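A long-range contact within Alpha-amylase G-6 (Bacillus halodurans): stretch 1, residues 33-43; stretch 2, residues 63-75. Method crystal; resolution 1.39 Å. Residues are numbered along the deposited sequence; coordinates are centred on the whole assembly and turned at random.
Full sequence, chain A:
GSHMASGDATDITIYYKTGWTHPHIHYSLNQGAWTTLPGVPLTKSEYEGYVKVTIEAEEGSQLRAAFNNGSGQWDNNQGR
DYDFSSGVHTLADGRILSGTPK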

# COMPACT_ATOMS: atom_id res chain seq x y z
N ALA A 33 7.32 -13.69 1.03
CA ALA A 33 7.53 -13.49 -0.41
C ALA A 33 6.83 -12.24 -0.89
O ALA A 33 5.70 -11.93 -0.47
N TRP A 34 7.45 -11.57 -1.86
CA TRP A 34 6.82 -10.47 -2.52
C TRP A 34 5.76 -10.98 -3.52
O TRP A 34 5.88 -12.09 -4.08
N THR A 35 4.71 -10.17 -3.69
CA THR A 35 3.73 -10.41 -4.74
C THR A 35 4.43 -10.55 -6.11
O THR A 35 5.49 -9.98 -6.33
N THR A 36 3.77 -11.22 -7.03
CA THR A 36 4.24 -11.25 -8.42
C THR A 36 3.82 -9.97 -9.09
O THR A 36 2.68 -9.52 -8.89
N LEU A 37 4.73 -9.33 -9.81
CA LEU A 37 4.41 -8.06 -10.48
C LEU A 37 3.19 -8.24 -11.39
O LEU A 37 3.03 -9.31 -12.04
N PRO A 38 2.36 -7.22 -11.47
CA PRO A 38 2.51 -5.87 -10.87
C PRO A 38 1.95 -5.73 -9.45
O PRO A 38 2.03 -4.64 -8.91
N GLY A 39 1.44 -6.81 -8.86
CA GLY A 39 0.83 -6.75 -7.54
C GLY A 39 -0.69 -6.60 -7.62
O GLY A 39 -1.35 -6.98 -8.60
N VAL A 40 -1.24 -6.14 -6.51
CA VAL A 40 -2.67 -6.14 -6.25
C VAL A 40 -3.22 -4.79 -6.71
O VAL A 40 -2.67 -3.76 -6.32
N PRO A 41 -4.34 -4.72 -7.44
CA PRO A 41 -4.91 -3.40 -7.75
C PRO A 41 -5.48 -2.67 -6.51
O PRO A 41 -5.96 -3.30 -5.59
N LEU A 42 -5.41 -1.34 -6.54
CA LEU A 42 -6.10 -0.51 -5.55
C LEU A 42 -7.31 0.09 -6.31
O LEU A 42 -7.27 0.44 -7.48
N THR A 43 -8.39 0.17 -5.58
CA THR A 43 -9.68 0.62 -6.08
C THR A 43 -9.94 2.02 -5.54
O THR A 43 -9.64 2.34 -4.36
N LEU A 63 3.77 -4.95 6.60
CA LEU A 63 4.20 -5.19 5.20
C LEU A 63 5.11 -4.11 4.70
O LEU A 63 5.12 -2.98 5.27
N ARG A 64 5.87 -4.47 3.64
CA ARG A 64 6.78 -3.56 2.96
C ARG A 64 6.22 -3.42 1.57
O ARG A 64 5.94 -4.45 0.95
N ALA A 65 6.05 -2.20 1.08
CA ALA A 65 5.36 -1.99 -0.21
C ALA A 65 5.99 -0.95 -1.10
O ALA A 65 6.66 -0.04 -0.64
N ALA A 66 5.75 -1.11 -2.39
CA ALA A 66 6.03 -0.07 -3.38
C ALA A 66 4.81 -0.07 -4.29
O ALA A 66 4.18 -1.07 -4.53
N PHE A 67 4.50 1.09 -4.82
CA PHE A 67 3.31 1.30 -5.67
C PHE A 67 3.73 1.49 -7.10
O PHE A 67 4.75 2.07 -7.40
N ASN A 68 2.88 1.02 -7.99
CA ASN A 68 3.16 1.20 -9.43
C ASN A 68 1.92 1.46 -10.23
O ASN A 68 0.80 1.24 -9.77
N ASN A 69 2.12 1.91 -11.47
CA ASN A 69 1.00 2.28 -12.36
C ASN A 69 0.59 1.14 -13.29
O ASN A 69 -0.16 1.38 -14.25
N GLY A 70 1.03 -0.07 -13.01
CA GLY A 70 0.77 -1.25 -13.84
C GLY A 70 1.66 -1.49 -15.01
O GLY A 70 1.55 -2.54 -15.64
N SER A 71 2.52 -0.54 -15.31
CA SER A 71 3.28 -0.52 -16.53
C SER A 71 4.70 -0.03 -16.33
O SER A 71 5.30 0.54 -17.21
N GLY A 72 5.20 -0.15 -15.11
CA GLY A 72 6.56 0.22 -14.80
C GLY A 72 6.95 1.58 -14.30
O GLY A 72 8.13 1.86 -14.19
N GLN A 73 5.97 2.43 -13.98
CA GLN A 73 6.23 3.64 -13.23
C GLN A 73 6.00 3.35 -11.77
O GLN A 73 4.99 2.71 -11.42
N TRP A 74 6.94 3.78 -10.94
CA TRP A 74 6.99 3.38 -9.53
C TRP A 74 7.04 4.55 -8.57
O TRP A 74 7.59 5.61 -8.88
N ASP A 75 6.52 4.28 -7.37
CA ASP A 75 6.66 5.10 -6.18
C ASP A 75 7.11 4.18 -5.08
O ASP A 75 6.32 3.46 -4.49

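The most unusual feature of this contact sits at its turn end, where a proline preceded by a cis peptide bond, Pro38, turns its backbone carbonyl onto a buried asparagine. Pro38 O lies 2.9 Å from the modelled OD1 of Asn68; the amide is probably turned over in the model, so the bonding there remains open. Asn68 takes chi1 p, and its CA-to-CB bond points toward the loop. The CA-to-CB bond of Pro38 points toward the strand in return. Gly70 has a positive phi, which by itself favours glycine; its CA faces Pro38 CB at 4.4 Å.

The whole contact buries 346 Å², both sides summed, and its side-chain contacts away from Pro38 are mostly carbon on carbon. Leu37, chi1 m and chi2 t, starts sideways but brings its end nearer: its CD2 meets Trp74 CH2 at 3.6 Å, close to the plane of the indole, so the methyl abuts the ring edge. Trp74, also m, likewise starts sideways and reaches inward with its ring. Phe67 N donates to Asp75 O at 3.0 Å and Asp75 N to Phe67 O at 2.8 Å, which fixes the backbone beside that tryptophan.

Trp34, again m, covers the strand further along. Its CH2 lies 3.6 Å from Arg64 O, and its CZ2 is 4.2 Å from Arg64 CB, so the indole packs on backbone and the base of a side chain, while the guanidinium of Arg64 is hydrogen-bonded elsewhere in the structure.

Leu42 adds a buried contact. Its CA-to-CB bond points toward the strand, with chi1 m and chi2 off its wells at 112°, placing CD1 4.0 Å from Phe67 CD1, at the edge of the phenyl ring. Long side chains that begin sideways can still make the contact with their tips.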

# COMPACT_ATOMS: atom_id res chain seq x y z
CB ALA A 33 7.05 -14.62 -1.19
CB TRP A 34 7.86 -9.65 -3.26
CG TRP A 34 8.66 -8.78 -2.38
CD1 TRP A 34 9.71 -9.20 -1.57
CD2 TRP A 34 8.49 -7.39 -2.10
NE1 TRP A 34 10.23 -8.12 -0.91
CE2 TRP A 34 9.50 -6.99 -1.22
CE3 TRP A 34 7.66 -6.38 -2.66
CZ2 TRP A 34 9.64 -5.69 -0.78
CZ3 TRP A 34 7.81 -5.07 -2.21
CH2 TRP A 34 8.79 -4.75 -1.28
CB THR A 35 2.78 -9.19 -4.90
OG1 THR A 35 3.49 -7.97 -4.68
CG2 THR A 35 1.69 -9.21 -3.85
CB THR A 36 3.67 -12.47 -9.14
OG1 THR A 36 2.26 -12.43 -9.11
CG2 THR A 36 3.99 -13.70 -8.42
CB LEU A 37 5.57 -7.51 -11.32
CG LEU A 37 6.75 -7.04 -10.51
CD1 LEU A 37 7.86 -6.50 -11.46
CD2 LEU A 37 6.34 -5.95 -9.53
CB PRO A 38 1.67 -5.01 -11.80
CG PRO A 38 0.59 -5.92 -12.17
CD PRO A 38 1.14 -7.33 -12.31
CB VAL A 40 -2.96 -6.38 -4.72
CG1 VAL A 40 -4.44 -6.19 -4.45
CG2 VAL A 40 -2.50 -7.75 -4.27
CB PRO A 41 -5.99 -3.70 -8.77
CG PRO A 41 -5.95 -5.07 -9.01
CD PRO A 41 -5.08 -5.81 -8.09
CB LEU A 42 -5.17 0.60 -5.01
CG LEU A 42 -3.86 0.18 -4.30
CD1 LEU A 42 -2.69 0.57 -5.08
CD2 LEU A 42 -3.69 0.86 -2.99
CB THR A 43 -10.72 -0.32 -5.56
OG1 THR A 43 -10.53 -1.63 -6.10
CG2 THR A 43 -12.10 0.12 -6.00
CB LEU A 63 3.01 -5.46 4.29
CG LEU A 63 2.06 -4.30 4.01
CD1 LEU A 63 2.59 -3.31 2.99
CD2 LEU A 63 0.69 -4.80 3.48
CB ARG A 64 8.18 -4.15 2.85
CG ARG A 64 8.93 -4.32 4.06
CD ARG A 64 9.72 -3.14 4.48
NE ARG A 64 10.90 -2.91 3.65
CZ ARG A 64 11.50 -1.72 3.54
NH1 ARG A 64 12.60 -1.57 2.77
NH2 ARG A 64 11.01 -0.69 4.17
CB ALA A 65 3.93 -1.58 0.03
CB ALA A 66 7.31 -0.40 -4.18
CB PHE A 67 2.51 2.51 -5.15
CG PHE A 67 2.03 2.34 -3.76
CD1 PHE A 67 0.79 1.77 -3.50
CD2 PHE A 67 2.87 2.66 -2.69
CE1 PHE A 67 0.36 1.58 -2.22
CE2 PHE A 67 2.45 2.46 -1.37
CZ PHE A 67 1.24 1.89 -1.13
CB ASN A 68 3.97 0.04 -10.02
CG ASN A 68 3.23 -1.24 -10.00
OD1 ASN A 68 3.39 -2.12 -9.10
ND2 ASN A 68 2.39 -1.40 -10.97
CB ASN A 69 1.39 3.49 -13.20
CG ASN A 69 2.18 3.14 -14.44
OD1 ASN A 69 2.07 3.80 -15.51
ND2 ASN A 69 3.03 2.17 -14.33
CB SER A 71 2.56 0.37 -17.54
OG SER A 71 1.36 -0.26 -17.91
CB GLN A 73 5.27 4.76 -13.64
CG GLN A 73 5.32 5.12 -15.12
CD GLN A 73 6.73 5.39 -15.59
OE1 GLN A 73 7.42 6.23 -15.01
NE2 GLN A 73 7.18 4.65 -16.60
CB TRP A 74 8.26 2.53 -9.24
CG TRP A 74 8.17 1.20 -9.88
CD1 TRP A 74 8.57 0.79 -11.19
CD2 TRP A 74 7.64 0.06 -9.27
NE1 TRP A 74 8.28 -0.53 -11.36
CE2 TRP A 74 7.74 -1.02 -10.19
CE3 TRP A 74 7.10 -0.19 -7.99
CZ2 TRP A 74 7.29 -2.29 -9.89
CZ3 TRP A 74 6.67 -1.47 -7.70
CH2 TRP A 74 6.79 -2.49 -8.62
CB ASP A 75 5.31 5.74 -5.88
CG ASP A 75 5.28 6.47 -4.60
OD1 ASP A 75 6.35 6.68 -3.96
OD2 ASP A 75 4.17 6.87 -4.13